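Local coordinates for FHA domain-containing protein FhaA (Mycobacterium tuberculosis, PDB 3PO8) that regulates cell growth and peptidoglycan synthesis by binding MviN, and recognises phosphorylated partners, among them PknB, through the FHA domain described here, at residues Asn25-Gly30 and Leu47-Asp52; Arg16-Arg21 and Asp32-Leu37; Gly66-Asn71 and Val84-His89; Leu57-Asn62 and Val74-Leu79. One frame throughout, in Å; residues are numbered along the deposited sequence.

Contact 1 of 4, residues Asn25-Gly30 and Leu47-Asp52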
loop_
_atom_site.group_PDB
_atom_site.type_symbol
_atom_site.label_atom_id
_atom_site.label_comp_id
_atom_site.label_asym_id
_atom_site.label_seq_id
_atom_site.Cartn_x
_atom_site.Cartn_y
_atom_site.Cartn_z
ATOM N N ASN A 25 7.110 4.932 -1.363
ATOM C CA ASN A 25 5.803 5.407 -0.918
ATOM C C ASN A 25 5.452 4.726 0.381
ATOM O O ASN A 25 5.187 3.519 0.369
ATOM C CB ASN A 25 4.716 5.057 -1.948
ATOM C CG ASN A 25 4.946 5.687 -3.305
ATOM O OD1 ASN A 25 4.346 6.711 -3.625
ATOM N ND2 ASN A 25 5.811 5.081 -4.111
ATOM N N ILE A 26 5.477 5.454 1.487
ATOM C CA ILE A 26 5.256 4.860 2.799
ATOM C C ILE A 26 3.797 4.944 3.197
ATOM O O ILE A 26 3.171 5.987 3.104
ATOM C CB ILE A 26 6.110 5.585 3.882
ATOM C CG1 ILE A 26 7.602 5.513 3.513
ATOM C CG2 ILE A 26 5.797 5.081 5.317
ATOM C CD1 ILE A 26 8.218 4.148 3.552
ATOM N N ILE A 27 3.249 3.807 3.617
ATOM C CA ILE A 27 1.917 3.739 4.197
ATOM C C ILE A 27 2.070 3.518 5.685
ATOM O O ILE A 27 2.827 2.656 6.115
ATOM C CB ILE A 27 1.100 2.584 3.585
ATOM C CG1 ILE A 27 0.941 2.744 2.092
ATOM C CG2 ILE A 27 -0.254 2.483 4.238
ATOM C CD1 ILE A 27 0.315 1.537 1.487
ATOM N N GLY A 28 1.335 4.280 6.481
ATOM C CA GLY A 28 1.399 4.129 7.926
ATOM C C GLY A 28 0.474 5.078 8.597
ATOM O O GLY A 28 -0.261 5.798 7.944
ATOM N N ARG A 29 0.531 5.067 9.915
ATOM C CA ARG A 29 -0.313 5.916 10.729
ATOM C C ARG A 29 0.346 7.271 10.995
ATOM O O ARG A 29 -0.354 8.235 11.388
ATOM C CB ARG A 29 -0.589 5.187 12.045
ATOM C CG ARG A 29 -1.423 5.946 13.049
ATOM C CD ARG A 29 -1.976 5.066 14.127
ATOM N NE ARG A 29 -1.026 4.049 14.501
ATOM C CZ ARG A 29 -0.036 4.194 15.374
ATOM N NH1 ARG A 29 0.143 5.333 16.038
ATOM N NH2 ARG A 29 0.773 3.163 15.595
ATOM N N GLY A 30 1.653 7.363 10.772
ATOM C CA GLY A 30 2.427 8.560 11.142
ATOM C C GLY A 30 2.309 9.690 10.137
ATOM O O GLY A 30 1.971 9.456 8.999
ATOM N N LEU A 47 4.413 -0.066 5.882
ATOM C CA LEU A 47 4.952 -0.702 4.716
ATOM C C LEU A 47 5.386 0.360 3.750
ATOM O O LEU A 47 4.968 1.507 3.852
ATOM C CB LEU A 47 3.963 -1.692 4.083
ATOM C CG LEU A 47 2.661 -1.113 3.549
ATOM C CD1 LEU A 47 2.821 -0.600 2.110
ATOM C CD2 LEU A 47 1.527 -2.145 3.555
ATOM N N GLU A 48 6.258 -0.032 2.822
ATOM C CA GLU A 48 6.649 0.810 1.723
ATOM C C GLU A 48 6.281 0.150 0.430
ATOM O O GLU A 48 6.319 -1.059 0.322
ATOM C CB GLU A 48 8.149 1.099 1.780
ATOM C CG GLU A 48 9.076 0.058 1.281
ATOM C CD GLU A 48 10.504 0.589 1.001
ATOM O OE1 GLU A 48 10.715 1.815 0.738
ATOM O OE2 GLU A 48 11.406 -0.265 1.035
ATOM N N ILE A 49 5.908 0.949 -0.553
ATOM C CA ILE A 49 5.749 0.467 -1.914
ATOM C C ILE A 49 6.729 1.253 -2.756
ATOM O O ILE A 49 6.675 2.483 -2.795
ATOM C CB ILE A 49 4.340 0.594 -2.466
ATOM C CG1 ILE A 49 3.377 -0.244 -1.619
ATOM C CG2 ILE A 49 4.301 0.096 -3.901
ATOM C CD1 ILE A 49 1.888 -0.031 -1.850
ATOM N N ARG A 50 7.630 0.531 -3.408
ATOM C CA ARG A 50 8.648 1.101 -4.274
ATOM C C ARG A 50 8.187 1.010 -5.711
ATOM O O ARG A 50 7.870 -0.069 -6.165
ATOM C CB ARG A 50 9.952 0.363 -4.054
ATOM C CG ARG A 50 10.421 0.529 -2.601
ATOM C CD ARG A 50 11.849 0.082 -2.344
ATOM N NE ARG A 50 12.098 -1.271 -2.797
ATOM C CZ ARG A 50 12.055 -2.366 -2.037
ATOM N NH1 ARG A 50 11.746 -2.306 -0.758
ATOM N NH2 ARG A 50 12.310 -3.544 -2.583
ATOM N N TRP A 51 8.150 2.144 -6.403
ATOM C CA TRP A 51 7.600 2.210 -7.751
ATOM C C TRP A 51 8.598 2.835 -8.715
ATOM O O TRP A 51 9.130 3.894 -8.446
ATOM C CB TRP A 51 6.334 3.060 -7.700
ATOM C CG TRP A 51 5.651 3.309 -9.005
ATOM C CD1 TRP A 51 5.398 4.526 -9.560
ATOM C CD2 TRP A 51 5.086 2.339 -9.896
ATOM N NE1 TRP A 51 4.730 4.371 -10.744
ATOM C CE2 TRP A 51 4.507 3.040 -10.961
ATOM C CE3 TRP A 51 5.019 0.935 -9.900
ATOM C CZ2 TRP A 51 3.893 2.392 -12.026
ATOM C CZ3 TRP A 51 4.378 0.294 -10.944
ATOM C CH2 TRP A 51 3.828 1.028 -11.999
ATOM N N ASP A 52 8.829 2.196 -9.854
ATOM C CA ASP A 52 9.734 2.761 -10.859
ATOM C C ASP A 52 9.014 3.016 -12.171
ATOM O O ASP A 52 9.657 3.087 -13.217
ATOM C CB ASP A 52 10.885 1.803 -11.121
ATOM C CG ASP A 52 10.447 0.582 -11.916
ATOM O OD1 ASP A 52 9.231 0.265 -11.891
ATOM O OD2 ASP A 52 11.313 -0.059 -12.560
#
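Ile27 and Leu47 meet side by side, pointing the same way on the inner face of an antiparallel strand pair. Their methyl ends are pressed tightly together, with Ile27 CD1 only 3.4 Å from Leu47 CD1. The same Ile27 CD1 also touches Ile49 CD1 at 4.0 Å. On the other face, Ile26 CD1 rests on Glu48 CB at 3.5 Å.

The backbones of Ile27 and Leu47 exchange two hydrogen bonds, and Asn25 and Ile49 exchange two more. Asn25 adds its side chain to this second pair. Its CG lies beside the backbone N (chi1 -61°), and Asn25 ND2 bonds to Ile49 O at 3.0 Å, with the acceptor close to the amide plane. Ile49 O is therefore gripped twice by one residue, and the two nitrogens approach from opposite faces of the carbonyl plane. Asn25 is buried, and its amide is used at both ends: OD1 bonds to Tyr18 OH and ND2 also to Arg21 O.

Further out, Glu48 OE2 and Arg50 NH1 form a salt bridge at 2.7 Å, and Arg50 NH2 pairs with Glu76. Leu8, Ile85 and Leu87 of the facing sheet pack against the Ile27, Leu47 and Ile49 side. This is the two-sheet hydrophobic core of the FHA beta sandwich.

Contact 2 of 4, residues Arg16-Arg21 and Asp32-Leu37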
loop_
_atom_site.group_PDB
_atom_site.type_symbol
_atom_site.label_atom_id
_atom_site.label_comp_id
_atom_site.label_asym_id
_atom_site.label_seq_id
_atom_site.Cartn_x
_atom_site.Cartn_y
_atom_site.Cartn_z
ATOM N N ARG A 16 -11.144 6.655 -0.266
ATOM C CA ARG A 16 -9.915 7.441 -0.322
ATOM C C ARG A 16 -8.795 6.708 -1.071
ATOM O O ARG A 16 -8.538 5.531 -0.826
ATOM C CB ARG A 16 -9.436 7.801 1.085
ATOM C CG ARG A 16 -8.353 8.823 1.110
ATOM C CD ARG A 16 -8.280 9.544 2.459
ATOM N NE ARG A 16 -8.022 8.638 3.558
ATOM C CZ ARG A 16 -6.838 8.429 4.125
ATOM N NH1 ARG A 16 -5.756 9.077 3.702
ATOM N NH2 ARG A 16 -6.749 7.596 5.155
ATOM N N THR A 17 -8.113 7.452 -1.938
ATOM C CA THR A 17 -7.197 6.904 -2.922
ATOM C C THR A 17 -5.852 7.615 -2.878
ATOM O O THR A 17 -5.769 8.802 -2.622
ATOM C CB THR A 17 -7.822 7.038 -4.326
ATOM O OG1 THR A 17 -8.995 6.205 -4.390
ATOM C CG2 THR A 17 -6.875 6.634 -5.427
ATOM N N TYR A 18 -4.794 6.846 -3.136
ATOM C CA TYR A 18 -3.456 7.355 -3.274
ATOM C C TYR A 18 -2.831 6.796 -4.543
ATOM O O TYR A 18 -2.945 5.583 -4.818
ATOM C CB TYR A 18 -2.635 6.935 -2.063
ATOM C CG TYR A 18 -1.192 7.339 -2.161
ATOM C CD1 TYR A 18 -0.806 8.649 -1.952
ATOM C CD2 TYR A 18 -0.222 6.419 -2.486
ATOM C CE1 TYR A 18 0.534 9.021 -2.045
ATOM C CE2 TYR A 18 1.122 6.778 -2.596
ATOM C CZ TYR A 18 1.489 8.074 -2.368
ATOM O OH TYR A 18 2.808 8.483 -2.464
ATOM N N GLN A 19 -2.208 7.669 -5.315
ATOM C CA GLN A 19 -1.514 7.275 -6.523
ATOM C C GLN A 19 -0.023 7.176 -6.248
ATOM O O GLN A 19 0.573 8.119 -5.764
ATOM C CB GLN A 19 -1.790 8.265 -7.650
ATOM C CG GLN A 19 -1.254 7.798 -8.981
ATOM C CD GLN A 19 -1.887 8.488 -10.154
ATOM O OE1 GLN A 19 -1.226 9.232 -10.859
ATOM N NE2 GLN A 19 -3.172 8.246 -10.367
ATOM N N LEU A 20 0.581 6.043 -6.609
ATOM C CA LEU A 20 2.002 5.862 -6.340
ATOM C C LEU A 20 2.816 6.891 -7.088
ATOM O O LEU A 20 2.539 7.201 -8.269
ATOM C CB LEU A 20 2.521 4.481 -6.730
ATOM C CG LEU A 20 1.911 3.275 -6.044
ATOM C CD1 LEU A 20 2.670 2.023 -6.429
ATOM C CD2 LEU A 20 1.921 3.452 -4.554
ATOM N N ARG A 21 3.836 7.397 -6.421
ATOM C CA ARG A 21 4.852 8.217 -7.057
ATOM C C ARG A 21 6.106 7.392 -7.264
ATOM O O ARG A 21 6.328 6.393 -6.577
ATOM C CB ARG A 21 5.186 9.407 -6.156
ATOM C CG ARG A 21 3.974 10.268 -5.780
ATOM C CD ARG A 21 4.329 11.416 -4.835
ATOM N NE ARG A 21 3.526 11.415 -3.606
ATOM C CZ ARG A 21 3.838 12.086 -2.494
ATOM N NH1 ARG A 21 4.943 12.828 -2.423
ATOM N NH2 ARG A 21 3.046 12.012 -1.436
ATOM N N ASP A 32 4.630 11.322 8.671
ATOM C CA ASP A 32 5.602 11.225 7.572
ATOM C C ASP A 32 5.142 10.279 6.439
ATOM O O ASP A 32 5.763 10.239 5.363
ATOM C CB ASP A 32 7.051 10.931 8.052
ATOM C CG ASP A 32 7.170 9.743 8.992
ATOM O OD1 ASP A 32 6.145 9.152 9.390
ATOM O OD2 ASP A 32 8.330 9.409 9.371
ATOM N N ALA A 33 4.048 9.554 6.653
ATOM C CA ALA A 33 3.538 8.633 5.637
ATOM C C ALA A 33 3.020 9.375 4.442
ATOM O O ALA A 33 2.410 10.437 4.587
ATOM C CB ALA A 33 2.413 7.717 6.229
ATOM N N GLN A 34 3.265 8.818 3.263
ATOM C CA GLN A 34 2.674 9.326 2.028
ATOM C C GLN A 34 1.193 9.032 1.940
ATOM O O GLN A 34 0.430 9.817 1.383
ATOM C CB GLN A 34 3.391 8.758 0.800
ATOM C CG GLN A 34 4.662 9.526 0.397
ATOM C CD GLN A 34 5.841 9.288 1.280
ATOM O OE1 GLN A 34 6.142 8.160 1.681
ATOM N NE2 GLN A 34 6.548 10.366 1.590
ATOM N N PHE A 35 0.785 7.868 2.453
ATOM C CA PHE A 35 -0.621 7.473 2.538
ATOM C C PHE A 35 -0.836 7.114 4.005
ATOM O O PHE A 35 -0.338 6.109 4.505
ATOM C CB PHE A 35 -0.918 6.291 1.610
ATOM C CG PHE A 35 -2.379 6.010 1.383
ATOM C CD1 PHE A 35 -3.348 7.003 1.438
ATOM C CD2 PHE A 35 -2.776 4.739 1.025
ATOM C CE1 PHE A 35 -4.691 6.707 1.175
ATOM C CE2 PHE A 35 -4.101 4.446 0.744
ATOM C CZ PHE A 35 -5.052 5.435 0.829
ATOM N N ARG A 36 -1.537 7.999 4.695
ATOM C CA ARG A 36 -1.655 7.965 6.145
ATOM C C ARG A 36 -3.004 7.377 6.544
ATOM O O ARG A 36 -4.045 7.849 6.077
ATOM C CB ARG A 36 -1.470 9.373 6.705
ATOM C CG ARG A 36 -1.401 9.433 8.211
ATOM C CD ARG A 36 -1.254 10.861 8.650
ATOM N NE ARG A 36 -1.041 10.975 10.083
ATOM C CZ ARG A 36 -0.849 12.123 10.709
ATOM N NH1 ARG A 36 -0.797 13.238 10.028
ATOM N NH2 ARG A 36 -0.675 12.132 12.019
ATOM N N LEU A 37 -2.991 6.345 7.388
ATOM C CA LEU A 37 -4.211 5.605 7.768
ATOM C C LEU A 37 -4.557 5.826 9.244
ATOM O O LEU A 37 -3.709 5.630 10.109
ATOM C CB LEU A 37 -4.055 4.103 7.515
ATOM C CG LEU A 37 -3.653 3.663 6.116
ATOM C CD1 LEU A 37 -3.758 2.156 5.922
ATOM C CD2 LEU A 37 -4.434 4.357 5.058
HETATM O O HOH W 1 -2.778 10.254 3.549
HETATM O O HOH W 2 5.921 12.889 0.076
#
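Tyr18 and Phe35 form the aromatic centre of this contact. Their rings are nearly parallel, with planes 16° apart, but are slid so far that they barely overlap. Instead, Tyr18 CB makes a CH-pi contact over the centre of the Phe35 ring, 3.6 Å from its centroid. In return Phe35 CB lies over the Tyr18 ring, offset toward its rim. Both side chains have CG anti to the backbone N (chi1 176° in Tyr18), and they slide past each other in opposite directions. Leu37 CD2 lies over the other face of the Phe35 ring.

The two segments belong to different sheets of the FHA beta sandwich. Strand 17-19 is at one edge of one sheet and strand 35-36 at one edge of the other, and side chains bridge them at this margin.

The direct hydrogen bonds come from Arg16. Its guanidinium grips Arg36 O end-on, through Arg16 NH2 at 2.9 Å and Arg16 NH1 at 3.2 Å, with the oxygen in the guanidinium plane. Phe35 CE1 lies over one face of that group, 3.6 Å from Arg16 NH1. Outside the pair, Gln34 OE1 bonds to Ile26 N.

Water makes two further links. One joins Arg36 N to Arg16 NH1, weakly at the arginine. Another accepts from Arg21 NH1 and Gln34 NE2.

Van der Waals contact joins Gln34 to Tyr18 and Arg21. Gln34 CB touches Tyr18 OH at 3.3 Å, and Gln34 CG lies over the Arg21 guanidinium, 3.5 Å from Arg21 NH2.

Contact 3 of 4, residues Gly66-Asn71 and Val84-His89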
loop_
_atom_site.group_PDB
_atom_site.type_symbol
_atom_site.label_atom_id
_atom_site.label_comp_id
_atom_site.label_asym_id
_atom_site.label_seq_id
_atom_site.Cartn_x
_atom_site.Cartn_y
_atom_site.Cartn_z
ATOM N N GLY A 66 2.109 -6.798 11.180
ATOM C CA GLY A 66 2.320 -7.415 9.870
ATOM C C GLY A 66 1.434 -6.904 8.754
ATOM O O GLY A 66 0.547 -6.092 8.961
ATOM N N THR A 67 1.707 -7.429 7.573
ATOM C CA THR A 67 0.999 -7.065 6.360
ATOM C C THR A 67 0.646 -8.346 5.633
ATOM O O THR A 67 1.429 -9.279 5.604
ATOM C CB THR A 67 1.876 -6.163 5.450
ATOM O OG1 THR A 67 2.246 -4.985 6.166
ATOM C CG2 THR A 67 1.157 -5.773 4.180
ATOM N N THR A 68 -0.531 -8.395 5.028
ATOM C CA THR A 68 -0.860 -9.476 4.100
ATOM C C THR A 68 -1.265 -8.931 2.751
ATOM O O THR A 68 -1.740 -7.809 2.625
ATOM C CB THR A 68 -1.982 -10.414 4.577
ATOM O OG1 THR A 68 -3.219 -9.708 4.642
ATOM C CG2 THR A 68 -1.690 -10.955 5.944
ATOM N N VAL A 69 -1.017 -9.731 1.733
ATOM C CA VAL A 69 -1.529 -9.446 0.394
ATOM C C VAL A 69 -2.296 -10.675 -0.058
ATOM O O VAL A 69 -1.774 -11.790 -0.002
ATOM C CB VAL A 69 -0.432 -9.072 -0.627
ATOM C CG1 VAL A 69 -1.064 -8.719 -2.007
ATOM C CG2 VAL A 69 0.408 -7.928 -0.118
ATOM N N ASN A 70 -3.553 -10.454 -0.449
ATOM C CA ASN A 70 -4.449 -11.545 -0.835
ATOM C C ASN A 70 -4.477 -12.596 0.259
ATOM O O ASN A 70 -4.434 -13.803 -0.016
ATOM C CB ASN A 70 -4.055 -12.121 -2.187
ATOM C CG ASN A 70 -4.103 -11.076 -3.292
ATOM O OD1 ASN A 70 -4.802 -10.061 -3.185
ATOM N ND2 ASN A 70 -3.375 -11.325 -4.362
ATOM N N ASN A 71 -4.514 -12.105 1.507
ATOM C CA ASN A 71 -4.542 -12.899 2.731
ATOM C C ASN A 71 -3.329 -13.796 2.953
ATOM O O ASN A 71 -3.416 -14.782 3.684
ATOM C CB ASN A 71 -5.839 -13.710 2.809
ATOM C CG ASN A 71 -7.087 -12.827 2.969
ATOM O OD1 ASN A 71 -7.092 -11.882 3.775
ATOM N ND2 ASN A 71 -8.120 -13.128 2.210
ATOM N N VAL A 84 -5.091 -7.157 -2.906
ATOM C CA VAL A 84 -5.697 -6.529 -1.747
ATOM C C VAL A 84 -4.728 -6.616 -0.585
ATOM O O VAL A 84 -4.335 -7.716 -0.137
ATOM C CB VAL A 84 -7.067 -7.134 -1.401
ATOM C CG1 VAL A 84 -7.648 -6.447 -0.186
ATOM C CG2 VAL A 84 -8.014 -6.965 -2.599
ATOM N N ILE A 85 -4.287 -5.436 -0.152
ATOM C CA ILE A 85 -3.353 -5.330 0.984
ATOM C C ILE A 85 -4.136 -5.175 2.274
ATOM O O ILE A 85 -5.027 -4.351 2.340
ATOM C CB ILE A 85 -2.415 -4.118 0.823
ATOM C CG1 ILE A 85 -1.687 -4.169 -0.520
ATOM C CG2 ILE A 85 -1.445 -4.071 2.020
ATOM C CD1 ILE A 85 -1.180 -2.814 -0.919
ATOM N N ARG A 86 -3.814 -5.950 3.301
ATOM C CA ARG A 86 -4.443 -5.781 4.601
ATOM C C ARG A 86 -3.426 -5.464 5.660
ATOM O O ARG A 86 -2.369 -6.078 5.733
ATOM C CB ARG A 86 -5.243 -7.003 4.987
ATOM C CG ARG A 86 -6.465 -7.140 4.133
ATOM C CD ARG A 86 -7.257 -8.400 4.433
ATOM N NE ARG A 86 -8.450 -8.447 3.589
ATOM C CZ ARG A 86 -8.524 -8.961 2.358
ATOM N NH1 ARG A 86 -7.478 -9.539 1.777
ATOM N NH2 ARG A 86 -9.688 -8.906 1.695
ATOM N N LEU A 87 -3.751 -4.456 6.440
ATOM C CA LEU A 87 -2.886 -3.994 7.505
ATOM C C LEU A 87 -3.769 -3.383 8.543
ATOM O O LEU A 87 -4.708 -2.657 8.223
ATOM C CB LEU A 87 -1.871 -2.973 6.982
ATOM C CG LEU A 87 -2.327 -1.624 6.438
ATOM C CD1 LEU A 87 -1.106 -0.717 6.240
ATOM C CD2 LEU A 87 -3.113 -1.722 5.125
ATOM N N GLY A 88 -3.486 -3.671 9.798
ATOM C CA GLY A 88 -4.393 -3.296 10.858
ATOM C C GLY A 88 -5.796 -3.782 10.571
ATOM O O GLY A 88 -6.016 -4.961 10.304
ATOM N N HIS A 89 -6.742 -2.851 10.625
ATOM C CA HIS A 89 -8.131 -3.095 10.340
ATOM C C HIS A 89 -8.482 -2.595 8.944
ATOM O O HIS A 89 -9.659 -2.532 8.570
ATOM C CB HIS A 89 -8.995 -2.361 11.385
ATOM C CG HIS A 89 -8.540 -2.561 12.803
ATOM N ND1 HIS A 89 -9.032 -3.566 13.607
ATOM C CD2 HIS A 89 -7.631 -1.894 13.554
ATOM C CE1 HIS A 89 -8.451 -3.504 14.793
ATOM N NE2 HIS A 89 -7.596 -2.498 14.785
HETATM O O HOH W 3 -1.627 -5.557 10.509
HETATM O O HOH W 4 -4.630 -9.275 2.218
#
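Arg86 lies across Thr68 and reaches on to Asn71. Its chain is extended from CG to NE (chi2 177°, chi3 178°). Near its base, Arg86 CB touches Thr68 OG1 at 3.4 Å. The guanidinium lies between Asn71 OD1 on one face and Val84 CG1 on the other. Asn71 OD1 is 3.1 Å from Arg86 NH1, but the angle is too poor for a hydrogen bond. Arg86 NH1 instead donates to a water at 2.9 Å. That water also bonds to Thr68 OG1, Asn71 N and Val84 O, and so ties both strands together. Glu91 holds NE in a salt bridge.

Beneath these side chains, Thr68 and Arg86 exchange two backbone hydrogen bonds. Val84 O receives Asn70 N. Val84 N is met at 2.9 Å by Asn70 OD1, a side chain in place of a backbone carbonyl.

On the buried face, Thr67 CG2 packs against Ile85 CG2 at 3.8 Å. Asn70 and Asn71, both with positive phi, form the two-residue, type I'-like turn of the beta hairpin 68-69/72-73. Strand 84-87 pairs with this hairpin in one sheet of the FHA beta sandwich.

Contact 4 of 4, residues Leu57-Asn62 and Val74-Leu79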
loop_
_atom_site.group_PDB
_atom_site.type_symbol
_atom_site.label_atom_id
_atom_site.label_comp_id
_atom_site.label_asym_id
_atom_site.label_seq_id
_atom_site.Cartn_x
_atom_site.Cartn_y
_atom_site.Cartn_z
ATOM N N LEU A 57 6.906 -2.818 -5.876
ATOM C CA LEU A 57 7.383 -3.757 -4.867
ATOM C C LEU A 57 6.967 -3.287 -3.488
ATOM O O LEU A 57 7.358 -2.200 -3.026
ATOM C CB LEU A 57 8.891 -3.883 -4.915
ATOM C CG LEU A 57 9.460 -4.367 -6.225
ATOM C CD1 LEU A 57 10.958 -4.390 -6.078
ATOM C CD2 LEU A 57 8.942 -5.744 -6.573
ATOM N N LEU A 58 6.192 -4.104 -2.810
ATOM C CA LEU A 58 5.760 -3.836 -1.450
ATOM C C LEU A 58 6.706 -4.468 -0.437
ATOM O O LEU A 58 7.138 -5.590 -0.602
ATOM C CB LEU A 58 4.331 -4.362 -1.258
ATOM C CG LEU A 58 3.717 -4.220 0.134
ATOM C CD1 LEU A 58 2.199 -3.997 -0.004
ATOM C CD2 LEU A 58 4.037 -5.417 1.027
ATOM N N ALA A 59 7.003 -3.778 0.646
ATOM C CA ALA A 59 7.819 -4.320 1.725
ATOM C C ALA A 59 7.230 -3.935 3.073
ATOM O O ALA A 59 7.017 -2.749 3.345
ATOM C CB ALA A 59 9.242 -3.812 1.616
ATOM N N ASP A 60 6.969 -4.912 3.936
ATOM C CA ASP A 60 6.590 -4.650 5.298
ATOM C C ASP A 60 7.787 -4.064 6.014
ATOM O O ASP A 60 8.891 -4.560 5.858
ATOM C CB ASP A 60 6.162 -5.947 5.978
ATOM C CG ASP A 60 5.732 -5.715 7.409
ATOM O OD1 ASP A 60 6.592 -5.829 8.309
ATOM O OD2 ASP A 60 4.549 -5.378 7.635
ATOM N N LEU A 61 7.581 -3.003 6.778
ATOM C CA LEU A 61 8.682 -2.304 7.460
ATOM C C LEU A 61 8.779 -2.734 8.904
ATOM O O LEU A 61 8.705 -1.894 9.800
ATOM C CB LEU A 61 8.489 -0.787 7.367
ATOM C CG LEU A 61 8.519 -0.202 5.961
ATOM C CD1 LEU A 61 8.153 1.258 5.935
ATOM C CD2 LEU A 61 9.909 -0.423 5.352
ATOM N N ASN A 62 8.919 -4.044 9.121
ATOM C CA ASN A 62 9.009 -4.606 10.465
ATOM C C ASN A 62 7.856 -4.099 11.313
ATOM O O ASN A 62 8.039 -3.670 12.466
ATOM C CB ASN A 62 10.356 -4.239 11.088
ATOM C CG ASN A 62 10.634 -5.005 12.359
ATOM O OD1 ASN A 62 10.096 -6.097 12.575
ATOM N ND2 ASN A 62 11.488 -4.444 13.205
ATOM N N VAL A 74 3.299 -11.378 4.161
ATOM C CA VAL A 74 4.385 -10.929 3.310
ATOM C C VAL A 74 5.499 -10.219 4.063
ATOM O O VAL A 74 5.292 -9.589 5.111
ATOM C CB VAL A 74 3.872 -10.032 2.160
ATOM C CG1 VAL A 74 2.813 -10.772 1.329
ATOM C CG2 VAL A 74 3.334 -8.729 2.672
ATOM N N GLN A 75 6.706 -10.392 3.527
ATOM C CA GLN A 75 7.798 -9.468 3.808
ATOM C C GLN A 75 7.819 -8.569 2.581
ATOM O O GLN A 75 7.213 -7.490 2.621
ATOM C CB GLN A 75 9.121 -10.196 4.050
ATOM C CG GLN A 75 10.264 -9.270 4.321
ATOM C CD GLN A 75 9.971 -8.272 5.421
ATOM O OE1 GLN A 75 9.599 -8.656 6.532
ATOM N NE2 GLN A 75 10.135 -6.982 5.118
ATOM N N GLU A 76 8.463 -8.987 1.488
ATOM C CA GLU A 76 8.323 -8.301 0.202
ATOM C C GLU A 76 7.406 -9.024 -0.771
ATOM O O GLU A 76 7.259 -10.230 -0.748
ATOM C CB GLU A 76 9.672 -8.011 -0.447
ATOM C CG GLU A 76 10.567 -7.179 0.440
ATOM C CD GLU A 76 11.526 -6.234 -0.288
ATOM O OE1 GLU A 76 11.552 -6.201 -1.544
ATOM O OE2 GLU A 76 12.258 -5.507 0.430
ATOM N N TRP A 77 6.766 -8.268 -1.639
ATOM C CA TRP A 77 5.754 -8.792 -2.554
ATOM C C TRP A 77 5.706 -7.937 -3.792
ATOM O O TRP A 77 5.736 -6.722 -3.679
ATOM C CB TRP A 77 4.404 -8.775 -1.855
ATOM C CG TRP A 77 3.252 -9.256 -2.663
ATOM C CD1 TRP A 77 2.553 -8.550 -3.582
ATOM C CD2 TRP A 77 2.673 -10.559 -2.633
ATOM N NE1 TRP A 77 1.559 -9.323 -4.124
ATOM C CE2 TRP A 77 1.617 -10.568 -3.566
ATOM C CE3 TRP A 77 2.942 -11.722 -1.909
ATOM C CZ2 TRP A 77 0.816 -11.684 -3.763
ATOM C CZ3 TRP A 77 2.153 -12.826 -2.123
ATOM C CH2 TRP A 77 1.107 -12.796 -3.043
ATOM N N GLN A 78 5.659 -8.538 -4.972
ATOM C CA GLN A 78 5.489 -7.770 -6.188
ATOM C C GLN A 78 4.014 -7.658 -6.489
ATOM O O GLN A 78 3.361 -8.676 -6.685
ATOM C CB GLN A 78 6.228 -8.414 -7.342
ATOM C CG GLN A 78 6.111 -7.604 -8.618
ATOM C CD GLN A 78 7.002 -8.055 -9.704
ATOM O OE1 GLN A 78 8.175 -8.353 -9.463
ATOM N NE2 GLN A 78 6.487 -8.063 -10.931
ATOM N N LEU A 79 3.499 -6.433 -6.493
ATOM C CA LEU A 79 2.078 -6.210 -6.599
ATOM C C LEU A 79 1.616 -6.416 -8.030
ATOM O O LEU A 79 2.346 -6.135 -8.989
ATOM C CB LEU A 79 1.723 -4.807 -6.107
ATOM C CG LEU A 79 1.824 -4.552 -4.618
ATOM C CD1 LEU A 79 1.798 -3.098 -4.340
ATOM C CD2 LEU A 79 0.678 -5.229 -3.843
#
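Leu58 is the tightly packed centre of this strand pair. Leu58 CD2 meets Val74 CG2 at 3.8 Å, the two side chains crossing at about a right angle. Leu58 CB touches Leu79 CD1 at 4.2 Å, and Leu47 of the next strand adjoins the same side chain. The backbones of Leu58 and Trp77 exchange two hydrogen bonds, and Asp60 N bonds to Gln75 O.

The Leu57 and Ala59 side is looser, and Glu76 and Gln78 are exposed there. Ala59 CB rests beside the Glu76 carboxylate, whose OE1 pairs with Arg50. Leu57 CD2 touches Gln78 CB at 3.9 Å.

Gln75 is exposed just ahead of strand 76-78. The bend at chi2 (52°) turns CD back toward the partner strand, and Gln75 NE2 bonds to Asp60 O at 2.8 Å, on a carbonyl lone pair.

Asp60 is buried, and its OD2 takes hydrogen bonds from Ser63 and Thr67, linking strand 56-60 to residues of the loop that follows. The whole is an antiparallel pair, with strand 76-78 at the edge of its sheet in the FHA beta sandwich.

In the fold
From the N terminus, residues 16-21 meet 32-37 in contact 2, closing the excursion through strand 23-28. Contact 1 starts inside that loop and ends beyond it, so the two cross. They touch where Trp51 CB packs on Arg21 O. Contact 1 then pairs strand 23-28 with 47-51. Strand 56-60 follows, adding contact 4 to the same sheet. Contact 3 belongs to the other sheet. Contacts 3 and 4 alternate along the chain and cross, joined where Val69 packs on Trp77 and Thr67 O meets Val74 N. Contacts 1 and 3 face each other across the core, where Leu47 meets Thr67, Ile85 and Leu87. Contact 2 bridges both sheets, about 16 Å between centres from contacts 3 and 4.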